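Local coordinates for protein Poly(A) RNA polymerase GLD2 (Rattus norvegicus, PDB 6LBK) that probably adds successive AMP units from ATP to the 3' ends of selected cytoplasmic mRNAs, and single nucleotides to certain microRNAs, at residues K51-T62 against D366-T377. The protein carries 1 engineered substitution. Residues are numbered along the deposited sequence; the frame is centred on the assembly and turned at random.
Sequences KLSQQILELFET and DLNSVLPLRAAT
Gln55 and Asp366 illustrate how one side-chain amide can fasten an irregular tail segment to a helix. The amide works with both ends: its OE1 receives the backbone N-H of Leu367, an N-to-O distance of 2.9 Å and nearly straight at 166°, while NE2 gives a more bent bond to Asp366 OD1, also 2.9 Å. Together they favour this orientation of the amide, whose plane is turned 53° from that of the carboxylate. Asp366 OD1 is gripped twice, since the backbone N of Asn368, 2.7 Å away, reaches it from the face of the carboxylate opposite to Gln55 NE2 and closes an Asx turn. The other oxygen, OD2, has a long salt bridge to Lys51 NZ at 3.7 Å; the extended, solvent-exposed lysine chain also brings its CE against the same oxygen.

Apolar packing takes over further along the helix. With CG anti to the backbone N (chi1 -178°), Leu59 spreads its two methyls over different parts of 366-377: CD2 meets Leu371 CD1 tip to tip at 3.8 Å and lies near Leu367 CD2, while CD1 rests 3.5 Å from Ala376 CB and also touches Leu373 CD1. Leu52 CD1 lies 3.6 Å from Leu367 CB. Beyond Leu59, Thr62 and Thr377 cross in van der Waals contact.

The contact, away from the probable metal-binding Asp109 and Asp111, thus joins helix 51-63, the chain's first, to the C-terminal tail some 300 residues later, after helix 344-363. Leu367 is buried between helix 51-63, Val206 of helix 200-213 and Leu287 of helix 283-297, while Leu52 also packs on Leu361 of helix 344-363.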
# COMPACT_ATOMS: atom_id res chain seq x y z
N LYS A 51 24.45 -0.02 -12.31
CA LYS A 51 23.73 -1.24 -12.67
C LYS A 51 22.50 -1.46 -11.78
O LYS A 51 21.44 -1.86 -12.27
CB LYS A 51 24.66 -2.46 -12.58
CG LYS A 51 24.03 -3.80 -13.00
CD LYS A 51 25.00 -4.93 -12.66
CE LYS A 51 24.57 -6.29 -13.24
NZ LYS A 51 25.76 -7.19 -13.56
N LEU A 52 22.64 -1.24 -10.47
CA LEU A 52 21.54 -1.48 -9.55
C LEU A 52 20.35 -0.57 -9.87
O LEU A 52 19.20 -1.04 -9.93
CB LEU A 52 22.01 -1.30 -8.11
CG LEU A 52 21.00 -1.51 -6.99
CD1 LEU A 52 20.24 -2.82 -7.15
CD2 LEU A 52 21.69 -1.44 -5.62
N SER A 53 20.61 0.72 -10.13
CA SER A 53 19.53 1.64 -10.47
C SER A 53 18.84 1.23 -11.77
O SER A 53 17.60 1.27 -11.86
CB SER A 53 20.09 3.07 -10.57
OG SER A 53 20.55 3.57 -9.32
N GLN A 54 19.62 0.81 -12.78
CA GLN A 54 19.04 0.34 -14.04
C GLN A 54 18.17 -0.89 -13.82
O GLN A 54 17.13 -1.03 -14.47
CB GLN A 54 20.13 0.03 -15.07
CG GLN A 54 20.51 1.18 -15.98
CD GLN A 54 21.74 0.89 -16.85
OE1 GLN A 54 22.10 -0.27 -17.08
NE2 GLN A 54 22.38 1.95 -17.34
N GLN A 55 18.62 -1.83 -12.98
CA GLN A 55 17.82 -3.02 -12.70
C GLN A 55 16.54 -2.66 -11.97
O GLN A 55 15.51 -3.31 -12.18
CB GLN A 55 18.62 -4.03 -11.87
CG GLN A 55 19.64 -4.80 -12.66
CD GLN A 55 20.55 -5.57 -11.76
OE1 GLN A 55 20.90 -5.10 -10.69
NE2 GLN A 55 20.93 -6.78 -12.18
N ILE A 56 16.58 -1.62 -11.14
CA ILE A 56 15.38 -1.19 -10.42
C ILE A 56 14.38 -0.59 -11.39
O ILE A 56 13.17 -0.84 -11.30
CB ILE A 56 15.74 -0.18 -9.31
CG1 ILE A 56 16.55 -0.85 -8.20
CG2 ILE A 56 14.44 0.50 -8.80
CD1 ILE A 56 17.03 0.10 -7.14
N LEU A 57 14.86 0.22 -12.35
CA LEU A 57 13.97 0.74 -13.38
C LEU A 57 13.47 -0.36 -14.31
O LEU A 57 12.31 -0.32 -14.74
CB LEU A 57 14.64 1.84 -14.18
CG LEU A 57 14.63 3.12 -13.36
CD1 LEU A 57 15.53 4.12 -14.00
CD2 LEU A 57 13.25 3.63 -13.30
N GLU A 58 14.33 -1.33 -14.67
CA GLU A 58 13.90 -2.46 -15.50
C GLU A 58 12.77 -3.24 -14.82
O GLU A 58 11.75 -3.56 -15.45
CB GLU A 58 15.09 -3.37 -15.80
CG GLU A 58 15.68 -3.20 -17.19
CD GLU A 58 17.04 -3.90 -17.36
OE1 GLU A 58 17.12 -5.13 -17.15
OE2 GLU A 58 18.02 -3.21 -17.73
N LEU A 59 12.94 -3.55 -13.53
CA LEU A 59 11.90 -4.24 -12.79
C LEU A 59 10.65 -3.37 -12.66
O LEU A 59 9.52 -3.87 -12.77
CB LEU A 59 12.43 -4.63 -11.40
CG LEU A 59 11.48 -5.41 -10.50
CD1 LEU A 59 11.40 -6.84 -10.96
CD2 LEU A 59 11.94 -5.34 -9.07
N PHE A 60 10.84 -2.07 -12.43
CA PHE A 60 9.71 -1.16 -12.34
C PHE A 60 8.89 -1.18 -13.62
O PHE A 60 7.67 -1.37 -13.58
CB PHE A 60 10.21 0.25 -12.03
CG PHE A 60 9.12 1.26 -12.06
CD1 PHE A 60 7.95 1.06 -11.31
CD2 PHE A 60 9.25 2.41 -12.82
CE1 PHE A 60 6.91 1.98 -11.35
CE2 PHE A 60 8.23 3.35 -12.85
CZ PHE A 60 7.05 3.13 -12.10
N GLU A 61 9.56 -1.04 -14.76
CA GLU A 61 8.85 -0.88 -16.01
C GLU A 61 8.20 -2.19 -16.47
O GLU A 61 7.12 -2.15 -17.09
CB GLU A 61 9.82 -0.39 -17.07
CG GLU A 61 10.42 0.95 -16.73
CD GLU A 61 10.79 1.71 -17.97
OE1 GLU A 61 12.01 1.97 -18.16
OE2 GLU A 61 9.87 2.03 -18.75
N THR A 62 8.79 -3.34 -16.14
CA THR A 62 8.12 -4.58 -16.54
C THR A 62 7.04 -5.04 -15.56
O THR A 62 6.10 -5.72 -15.98
CB THR A 62 9.15 -5.69 -16.79
OG1 THR A 62 9.93 -5.93 -15.61
CG2 THR A 62 10.08 -5.33 -17.96
N ASP A 366 24.11 -5.42 -6.89
CA ASP A 366 23.25 -6.02 -7.90
C ASP A 366 21.92 -6.34 -7.23
O ASP A 366 21.90 -6.84 -6.10
CB ASP A 366 23.92 -7.29 -8.48
CG ASP A 366 23.19 -7.87 -9.68
OD1 ASP A 366 21.94 -7.84 -9.71
OD2 ASP A 366 23.87 -8.38 -10.60
N LEU A 367 20.80 -6.01 -7.91
CA LEU A 367 19.48 -6.31 -7.36
C LEU A 367 19.28 -7.80 -7.16
O LEU A 367 18.42 -8.20 -6.38
CB LEU A 367 18.37 -5.73 -8.24
CG LEU A 367 16.96 -5.71 -7.63
CD1 LEU A 367 16.89 -4.78 -6.46
CD2 LEU A 367 15.98 -5.27 -8.66
N ASN A 368 20.04 -8.63 -7.89
CA ASN A 368 19.99 -10.08 -7.72
C ASN A 368 20.46 -10.54 -6.34
O ASN A 368 20.21 -11.69 -5.97
CB ASN A 368 20.83 -10.78 -8.79
CG ASN A 368 20.00 -11.23 -9.99
OD1 ASN A 368 19.17 -12.12 -9.87
ND2 ASN A 368 20.26 -10.62 -11.15
N SER A 369 21.20 -9.71 -5.60
CA SER A 369 21.68 -10.12 -4.28
C SER A 369 20.54 -10.19 -3.26
O SER A 369 20.64 -10.96 -2.29
CB SER A 369 22.76 -9.16 -3.80
OG SER A 369 23.89 -9.21 -4.66
N VAL A 370 19.48 -9.41 -3.44
CA VAL A 370 18.38 -9.37 -2.49
C VAL A 370 17.06 -9.82 -3.10
O VAL A 370 16.12 -10.14 -2.34
CB VAL A 370 18.23 -7.96 -1.88
CG1 VAL A 370 19.56 -7.56 -1.22
CG2 VAL A 370 17.80 -6.93 -2.95
N LEU A 371 16.95 -9.90 -4.42
CA LEU A 371 15.75 -10.25 -5.17
C LEU A 371 16.17 -10.89 -6.49
O LEU A 371 16.71 -10.20 -7.36
CB LEU A 371 14.92 -8.99 -5.41
CG LEU A 371 13.47 -8.89 -5.90
CD1 LEU A 371 13.16 -7.43 -6.10
CD2 LEU A 371 13.20 -9.64 -7.19
N PRO A 372 15.94 -12.19 -6.68
CA PRO A 372 16.20 -12.79 -8.00
C PRO A 372 15.34 -12.12 -9.06
O PRO A 372 14.10 -12.19 -9.02
CB PRO A 372 15.82 -14.26 -7.80
CG PRO A 372 15.03 -14.31 -6.51
CD PRO A 372 15.57 -13.20 -5.68
N LEU A 373 16.00 -11.47 -10.03
CA LEU A 373 15.27 -10.75 -11.07
C LEU A 373 14.53 -11.67 -12.02
O LEU A 373 13.64 -11.20 -12.75
CB LEU A 373 16.23 -9.84 -11.87
CG LEU A 373 16.46 -8.41 -11.37
CD1 LEU A 373 15.16 -7.59 -11.41
CD2 LEU A 373 17.04 -8.43 -9.99
N ARG A 374 14.86 -12.97 -12.03
CA ARG A 374 14.15 -13.94 -12.86
C ARG A 374 12.83 -14.39 -12.25
O ARG A 374 11.96 -14.89 -12.97
CB ARG A 374 15.04 -15.17 -13.12
CG ARG A 374 16.44 -14.84 -13.64
CD ARG A 374 17.15 -16.05 -14.25
NE ARG A 374 17.57 -17.05 -13.27
CZ ARG A 374 18.78 -17.09 -12.70
NH1 ARG A 374 19.69 -16.18 -13.00
NH2 ARG A 374 19.07 -18.05 -11.82
N ALA A 375 12.65 -14.22 -10.93
CA ALA A 375 11.44 -14.64 -10.24
C ALA A 375 10.33 -13.60 -10.29
O ALA A 375 9.19 -13.93 -9.95
CB ALA A 375 11.76 -14.96 -8.77
N ALA A 376 10.62 -12.36 -10.70
CA ALA A 376 9.58 -11.35 -10.86
C ALA A 376 9.13 -11.25 -12.31
O ALA A 376 7.98 -11.56 -12.64
CB ALA A 376 10.07 -9.99 -10.35
N THR A 377 10.04 -10.82 -13.19
CA THR A 377 9.76 -10.74 -14.62
C THR A 377 9.49 -12.13 -15.19
O THR A 377 9.37 -12.33 -16.40
CB THR A 377 10.95 -10.07 -15.39
OG1 THR A 377 11.54 -9.05 -14.57
CG2 THR A 377 10.48 -9.46 -16.71